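Local coordinates for protein CD180 antigen (Mus musculus, PDB 3T6Q) that may cooperate with MD-1 and TLR4 in the innate immune response of B cells to bacterial lipopolysaccharide, leading to NF-kappa-B activation, at residues N14-P28 with L31-L45. Residues are numbered along the deposited sequence; the frame is centred on the assembly and turned at random.
Sequences NKTYNCENLGLNEIP and LPNSTECLEFSFNVL. With NAG (2-acetamido-2-deoxy-beta-D-glucopyranose), chain P; NAG (2-acetamido-2-deoxy-beta-D-glucopyranose), chain Q.
Tyr17 and Leu38 pair in register where strand 16-18 runs parallel to strand 37-39, joining the N-terminal cap of the leucine-rich-repeat solenoid to its first repeat. Tyr17 N donates to Cys37 O and Tyr17 O accepts Glu39 N (3.0 Å each), while Lys15 O takes both Glu36 N and Cys37 N. In the interior, Leu38 CD1 reaches Cys19 SG (3.7 Å), whose disulfide partner is Cys8. With CG beside its backbone N (chi1 -69°), the Tyr17 ring extends past Leu31, placing CG 3.7 Å from Leu31 CD2 and CE2 3.6 Å from Pro32 CG; its hydroxyl bonds to Glu10 and accepts from Asn14 N. The Phe40 ring packs between Cys19, Leu24 and Pro28: Leu24 crosses it at about a right angle, setting CD1 3.6 Å from Phe40 CE2, and Pro28 CD meets the ring edge. The Asn43 amide lies over one ring face.

The other strand face, with Asn18 and Glu39, is partly exposed; their amide and carboxylate planes stand 70° apart, and Asn18 OD1 closes an Asx turn by accepting Glu20 N (2.9 Å). At one end a water bridges Glu20 OE2 and Ser41 N; at the other, Lys15 NZ and Glu36 OE1, 4.6 Å apart, attract at most weakly. Asn14 carries N-acetylglucosamine. Apolar packing and backbone bonds thus join cap to repeat, while Glu20, salt-bridged to a basic residue of another protein chain, probably contributes to that interface.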
loop_
_atom_site.group_PDB
_atom_site.type_symbol
_atom_site.label_atom_id
_atom_site.label_comp_id
_atom_site.label_asym_id
_atom_site.label_seq_id
_atom_site.Cartn_x
_atom_site.Cartn_y
_atom_site.Cartn_z
ATOM N N ASN A 14 20.619 -31.576 8.207
ATOM C CA ASN A 14 19.381 -32.221 7.738
ATOM C C ASN A 14 18.061 -31.545 8.140
ATOM O O ASN A 14 16.990 -32.014 7.749
ATOM C CB ASN A 14 19.340 -33.702 8.146
ATOM C CG ASN A 14 20.413 -34.526 7.471
ATOM O OD1 ASN A 14 20.732 -34.310 6.300
ATOM N ND2 ASN A 14 20.979 -35.490 8.212
ATOM N N LYS A 15 18.135 -30.456 8.904
ATOM C CA LYS A 15 16.938 -29.896 9.517
ATOM C C LYS A 15 16.657 -28.423 9.182
ATOM O O LYS A 15 15.512 -28.072 8.865
ATOM C CB LYS A 15 17.007 -30.077 11.039
ATOM C CG LYS A 15 15.731 -29.677 11.754
ATOM C CD LYS A 15 15.832 -29.941 13.247
ATOM C CE LYS A 15 14.724 -29.228 14.002
ATOM N NZ LYS A 15 14.839 -29.469 15.466
ATOM N N THR A 16 17.688 -27.581 9.259
ATOM C CA THR A 16 17.497 -26.109 9.196
ATOM C C THR A 16 18.487 -25.451 8.288
ATOM O O THR A 16 19.684 -25.551 8.503
ATOM C CB THR A 16 17.632 -25.478 10.580
ATOM O OG1 THR A 16 16.616 -26.020 11.413
ATOM C CG2 THR A 16 17.462 -23.938 10.529
ATOM N N TYR A 17 17.977 -24.762 7.268
ATOM C CA TYR A 17 18.822 -24.145 6.257
ATOM C C TYR A 17 18.453 -22.676 6.092
ATOM O O TYR A 17 17.256 -22.326 6.040
ATOM C CB TYR A 17 18.758 -24.921 4.928
ATOM C CG TYR A 17 19.420 -26.278 5.076
ATOM C CD1 TYR A 17 20.789 -26.446 4.824
ATOM C CD2 TYR A 17 18.687 -27.374 5.552
ATOM C CE1 TYR A 17 21.398 -27.681 5.008
ATOM C CE2 TYR A 17 19.285 -28.606 5.739
ATOM C CZ TYR A 17 20.635 -28.752 5.470
ATOM O OH TYR A 17 21.213 -29.979 5.679
ATOM N N ASN A 18 19.490 -21.840 6.092
ATOM C CA ASN A 18 19.342 -20.424 5.786
ATOM C C ASN A 18 19.883 -20.108 4.395
ATOM O O ASN A 18 21.091 -20.111 4.173
ATOM C CB ASN A 18 20.071 -19.583 6.831
ATOM C CG ASN A 18 19.811 -18.105 6.665
ATOM O OD1 ASN A 18 19.834 -17.573 5.556
ATOM N ND2 ASN A 18 19.517 -17.443 7.758
ATOM N N CYS A 19 18.976 -19.845 3.461
ATOM C CA CYS A 19 19.327 -19.484 2.091
ATOM C C CYS A 19 19.035 -18.009 1.794
ATOM O O CYS A 19 18.842 -17.642 0.626
ATOM C CB CYS A 19 18.520 -20.321 1.115
ATOM S SG CYS A 19 18.345 -22.040 1.625
ATOM N N GLU A 20 18.991 -17.175 2.829
ATOM C CA GLU A 20 18.624 -15.758 2.648
ATOM C C GLU A 20 19.615 -15.045 1.747
ATOM O O GLU A 20 20.819 -15.293 1.842
ATOM C CB GLU A 20 18.600 -15.013 3.984
ATOM C CG GLU A 20 17.531 -15.462 4.945
ATOM C CD GLU A 20 17.556 -14.660 6.235
ATOM O OE1 GLU A 20 18.655 -14.510 6.819
ATOM O OE2 GLU A 20 16.481 -14.172 6.658
ATOM N N ASN A 21 19.114 -14.152 0.899
ATOM C CA ASN A 21 19.968 -13.241 0.113
ATOM C C ASN A 21 20.851 -13.858 -0.940
ATOM O O ASN A 21 21.854 -13.255 -1.308
ATOM C CB ASN A 21 20.906 -12.449 1.029
ATOM C CG ASN A 21 20.201 -11.376 1.770
ATOM O OD1 ASN A 21 19.448 -10.611 1.174
ATOM N ND2 ASN A 21 20.432 -11.303 3.084
ATOM N N LEU A 22 20.503 -15.049 -1.414
ATOM C CA LEU A 22 21.323 -15.737 -2.421
ATOM C C LEU A 22 20.858 -15.563 -3.871
ATOM O O LEU A 22 21.408 -16.190 -4.768
ATOM C CB LEU A 22 21.458 -17.214 -2.056
ATOM C CG LEU A 22 22.304 -17.439 -0.785
ATOM C CD1 LEU A 22 22.202 -18.879 -0.296
ATOM C CD2 LEU A 22 23.758 -17.056 -1.093
ATOM N N GLY A 23 19.860 -14.711 -4.099
ATOM C CA GLY A 23 19.286 -14.484 -5.450
ATOM C C GLY A 23 18.653 -15.710 -6.113
ATOM O O GLY A 23 18.657 -15.803 -7.334
ATOM N N LEU A 24 18.073 -16.628 -5.334
ATOM C CA LEU A 24 17.609 -17.918 -5.867
ATOM C C LEU A 24 16.233 -17.848 -6.511
ATOM O O LEU A 24 15.358 -17.150 -6.010
ATOM C CB LEU A 24 17.615 -19.004 -4.788
ATOM C CG LEU A 24 18.902 -19.269 -3.990
ATOM C CD1 LEU A 24 18.595 -20.182 -2.815
ATOM C CD2 LEU A 24 19.971 -19.882 -4.878
ATOM N N ASN A 25 16.076 -18.565 -7.631
ATOM C CA ASN A 25 14.842 -18.645 -8.416
ATOM C C ASN A 25 14.117 -19.961 -8.220
ATOM O O ASN A 25 13.031 -20.151 -8.747
ATOM C CB ASN A 25 15.122 -18.473 -9.909
ATOM C CG ASN A 25 15.785 -17.151 -10.233
ATOM O OD1 ASN A 25 15.332 -16.097 -9.805
ATOM N ND2 ASN A 25 16.854 -17.201 -11.020
ATOM N N GLU A 26 14.681 -20.841 -7.406
ATOM C CA GLU A 26 14.032 -22.123 -7.103
ATOM C C GLU A 26 14.682 -22.685 -5.858
ATOM O O GLU A 26 15.763 -22.246 -5.463
ATOM C CB GLU A 26 14.218 -23.108 -8.270
ATOM C CG GLU A 26 15.677 -23.412 -8.571
ATOM C CD GLU A 26 15.868 -24.324 -9.784
ATOM O OE1 GLU A 26 16.834 -25.120 -9.777
ATOM O OE2 GLU A 26 15.060 -24.255 -10.743
ATOM N N ILE A 27 14.062 -23.687 -5.256
ATOM C CA ILE A 27 14.675 -24.334 -4.098
ATOM C C ILE A 27 15.889 -25.145 -4.550
ATOM O O ILE A 27 15.776 -25.922 -5.483
ATOM C CB ILE A 27 13.650 -25.237 -3.393
ATOM C CG1 ILE A 27 12.639 -24.364 -2.685
ATOM C CG2 ILE A 27 14.324 -26.171 -2.389
ATOM C CD1 ILE A 27 11.372 -25.105 -2.382
ATOM N N PRO A 28 17.055 -24.953 -3.910
ATOM C CA PRO A 28 18.234 -25.661 -4.398
ATOM C C PRO A 28 18.091 -27.180 -4.316
ATOM O O PRO A 28 17.514 -27.721 -3.359
ATOM C CB PRO A 28 19.336 -25.172 -3.468
ATOM C CG PRO A 28 18.897 -23.789 -3.106
ATOM C CD PRO A 28 17.418 -23.922 -2.923
ATOM N N LEU A 31 19.232 -29.195 -1.116
ATOM C CA LEU A 31 18.555 -29.182 0.211
ATOM C C LEU A 31 17.873 -30.505 0.430
ATOM O O LEU A 31 17.086 -30.929 -0.426
ATOM C CB LEU A 31 17.496 -28.067 0.349
ATOM C CG LEU A 31 17.873 -26.580 0.294
ATOM C CD1 LEU A 31 16.590 -25.746 0.349
ATOM C CD2 LEU A 31 18.830 -26.175 1.409
ATOM N N PRO A 32 18.137 -31.150 1.580
ATOM C CA PRO A 32 17.585 -32.486 1.841
ATOM C C PRO A 32 16.066 -32.504 1.965
ATOM O O PRO A 32 15.448 -31.507 2.364
ATOM C CB PRO A 32 18.248 -32.885 3.172
ATOM C CG PRO A 32 18.574 -31.580 3.829
ATOM C CD PRO A 32 18.997 -30.696 2.691
ATOM N N ASN A 33 15.476 -33.642 1.619
ATOM C CA ASN A 33 14.031 -33.854 1.689
ATOM C C ASN A 33 13.496 -33.777 3.111
ATOM O O ASN A 33 12.293 -33.592 3.335
ATOM C CB ASN A 33 13.681 -35.216 1.088
ATOM C CG ASN A 33 13.801 -35.240 -0.428
ATOM O OD1 ASN A 33 13.744 -34.192 -1.093
ATOM N ND2 ASN A 33 13.961 -36.447 -0.982
ATOM N N SER A 34 14.410 -33.930 4.058
ATOM C CA SER A 34 14.100 -33.897 5.470
ATOM C C SER A 34 14.079 -32.475 6.073
ATOM O O SER A 34 13.746 -32.327 7.239
ATOM C CB SER A 34 15.153 -34.699 6.217
ATOM O OG SER A 34 16.409 -34.123 5.949
ATOM N N THR A 35 14.466 -31.454 5.301
ATOM C CA THR A 35 14.444 -30.052 5.796
ATOM C C THR A 35 13.115 -29.722 6.469
ATOM O O THR A 35 12.038 -29.954 5.903
ATOM C CB THR A 35 14.678 -29.048 4.655
ATOM O OG1 THR A 35 15.915 -29.361 4.013
ATOM C CG2 THR A 35 14.727 -27.589 5.214
ATOM N N GLU A 36 13.191 -29.217 7.694
ATOM C CA GLU A 36 12.003 -28.774 8.422
ATOM C C GLU A 36 11.874 -27.251 8.557
ATOM O O GLU A 36 10.765 -26.730 8.589
ATOM C CB GLU A 36 11.997 -29.404 9.800
ATOM C CG GLU A 36 11.803 -30.908 9.735
ATOM C CD GLU A 36 11.922 -31.592 11.073
ATOM O OE1 GLU A 36 12.108 -30.904 12.103
ATOM O OE2 GLU A 36 11.814 -32.839 11.078
ATOM N N CYS A 37 12.998 -26.548 8.610
ATOM C CA CYS A 37 12.975 -25.082 8.798
ATOM C C CYS A 37 13.802 -24.395 7.719
ATOM O O CYS A 37 15.027 -24.478 7.726
ATOM C CB CYS A 37 13.468 -24.692 10.200
ATOM S SG CYS A 37 12.609 -25.517 11.563
ATOM N N LEU A 38 13.108 -23.720 6.796
ATOM C CA LEU A 38 13.720 -23.092 5.634
ATOM C C LEU A 38 13.545 -21.552 5.687
ATOM O O LEU A 38 12.422 -21.038 5.642
ATOM C CB LEU A 38 13.106 -23.652 4.336
ATOM C CG LEU A 38 13.904 -23.217 3.078
ATOM C CD1 LEU A 38 15.377 -23.579 3.194
ATOM C CD2 LEU A 38 13.313 -23.743 1.780
ATOM N N GLU A 39 14.667 -20.853 5.785
ATOM C CA GLU A 39 14.693 -19.372 5.816
ATOM C C GLU A 39 15.099 -18.986 4.426
ATOM O O GLU A 39 16.271 -19.110 4.040
ATOM C CB GLU A 39 15.748 -18.931 6.845
ATOM C CG GLU A 39 15.574 -19.706 8.151
ATOM C CD GLU A 39 16.572 -19.337 9.229
ATOM O OE1 GLU A 39 17.543 -18.617 8.941
ATOM O OE2 GLU A 39 16.380 -19.779 10.379
ATOM N N PHE A 40 14.128 -18.549 3.643
ATOM C CA PHE A 40 14.378 -18.309 2.238
ATOM C C PHE A 40 14.187 -16.822 1.860
ATOM O O PHE A 40 13.966 -16.512 0.686
ATOM C CB PHE A 40 13.429 -19.223 1.422
ATOM C CG PHE A 40 13.985 -19.650 0.069
ATOM C CD1 PHE A 40 13.510 -19.087 -1.110
ATOM C CD2 PHE A 40 14.963 -20.624 -0.011
ATOM C CE1 PHE A 40 14.025 -19.477 -2.354
ATOM C CE2 PHE A 40 15.486 -21.030 -1.240
ATOM C CZ PHE A 40 15.012 -20.451 -2.417
ATOM N N SER A 41 14.253 -15.923 2.844
ATOM C CA SER A 41 13.968 -14.508 2.579
ATOM C C SER A 41 14.950 -13.890 1.598
ATOM O O SER A 41 16.103 -14.309 1.506
ATOM C CB SER A 41 13.944 -13.677 3.850
ATOM O OG SER A 41 15.167 -13.771 4.550
ATOM N N PHE A 42 14.466 -12.880 0.889
ATOM C CA PHE A 42 15.287 -12.054 -0.001
ATOM C C PHE A 42 15.838 -12.838 -1.191
ATOM O O PHE A 42 16.959 -12.589 -1.637
ATOM C CB PHE A 42 16.410 -11.329 0.752
ATOM C CG PHE A 42 15.910 -10.351 1.814
ATOM C CD1 PHE A 42 15.913 -10.702 3.150
ATOM C CD2 PHE A 42 15.456 -9.077 1.457
ATOM C CE1 PHE A 42 15.473 -9.816 4.134
ATOM C CE2 PHE A 42 15.033 -8.174 2.437
ATOM C CZ PHE A 42 15.015 -8.551 3.767
ATOM N N ASN A 43 15.048 -13.776 -1.700
ATOM C CA ASN A 43 15.397 -14.422 -2.956
ATOM C C ASN A 43 14.468 -13.905 -4.035
ATOM O O ASN A 43 13.918 -12.782 -3.893
ATOM C CB ASN A 43 15.415 -15.953 -2.799
ATOM C CG ASN A 43 16.592 -16.419 -1.970
ATOM O OD1 ASN A 43 16.430 -16.971 -0.858
ATOM N ND2 ASN A 43 17.793 -16.150 -2.458
ATOM N N VAL A 44 14.310 -14.656 -5.123
ATOM C CA VAL A 44 13.602 -14.126 -6.302
ATOM C C VAL A 44 12.681 -15.173 -6.916
ATOM O O VAL A 44 13.131 -15.977 -7.755
ATOM C CB VAL A 44 14.569 -13.613 -7.396
ATOM C CG1 VAL A 44 13.774 -12.911 -8.492
ATOM C CG2 VAL A 44 15.624 -12.669 -6.810
ATOM N N LEU A 45 11.396 -15.111 -6.551
ATOM C CA LEU A 45 10.388 -16.108 -6.932
ATOM C C LEU A 45 9.127 -15.472 -7.520
ATOM O O LEU A 45 8.089 -15.420 -6.869
ATOM C CB LEU A 45 10.028 -16.976 -5.708
ATOM C CG LEU A 45 11.189 -17.698 -5.033
ATOM C CD1 LEU A 45 10.635 -18.237 -3.722
ATOM C CD2 LEU A 45 11.797 -18.838 -5.859
HETATM C C1 NAG P . 22.020 -36.372 7.726
HETATM C C2 NAG P . 22.360 -37.252 8.936
HETATM C C3 NAG P . 23.190 -38.467 8.544
HETATM C C4 NAG P . 22.635 -39.186 7.323
HETATM C C5 NAG P . 22.326 -38.208 6.191
HETATM C C6 NAG P . 21.558 -38.905 5.073
HETATM C C7 NAG P . 22.627 -36.250 11.157
HETATM C C8 NAG P . 23.538 -35.505 12.095
HETATM N N2 NAG P . 23.113 -36.531 9.946
HETATM O O3 NAG P . 23.222 -39.370 9.627
HETATM O O4 NAG P . 23.607 -40.115 6.909
HETATM O O5 NAG P . 21.515 -37.146 6.650
HETATM O O6 NAG P . 22.282 -38.769 3.872
HETATM O O7 NAG P . 21.490 -36.563 11.513
HETATM C C1 NAG Q . 14.070 -36.717 -2.399
HETATM C C2 NAG Q . 14.384 -38.219 -2.269
HETATM C C3 NAG Q . 13.926 -39.107 -3.433
HETATM C C4 NAG Q . 12.721 -38.578 -4.215
HETATM C C5 NAG Q . 12.717 -37.051 -4.284
HETATM C C6 NAG Q . 11.464 -36.495 -4.952
HETATM C C7 NAG Q . 16.283 -39.116 -1.047
HETATM C C8 NAG Q . 17.780 -39.251 -0.971
HETATM N N2 NAG Q . 15.810 -38.420 -2.084
HETATM O O3 NAG Q . 13.621 -40.387 -2.909
HETATM O O4 NAG Q . 12.753 -39.102 -5.520
HETATM O O5 NAG Q . 12.787 -36.563 -2.964
HETATM O O6 NAG Q . 10.400 -36.498 -4.030
HETATM O O7 NAG Q . 15.556 -39.621 -0.183
HETATM O O HOH W 1 14.787 -16.122 5.975
#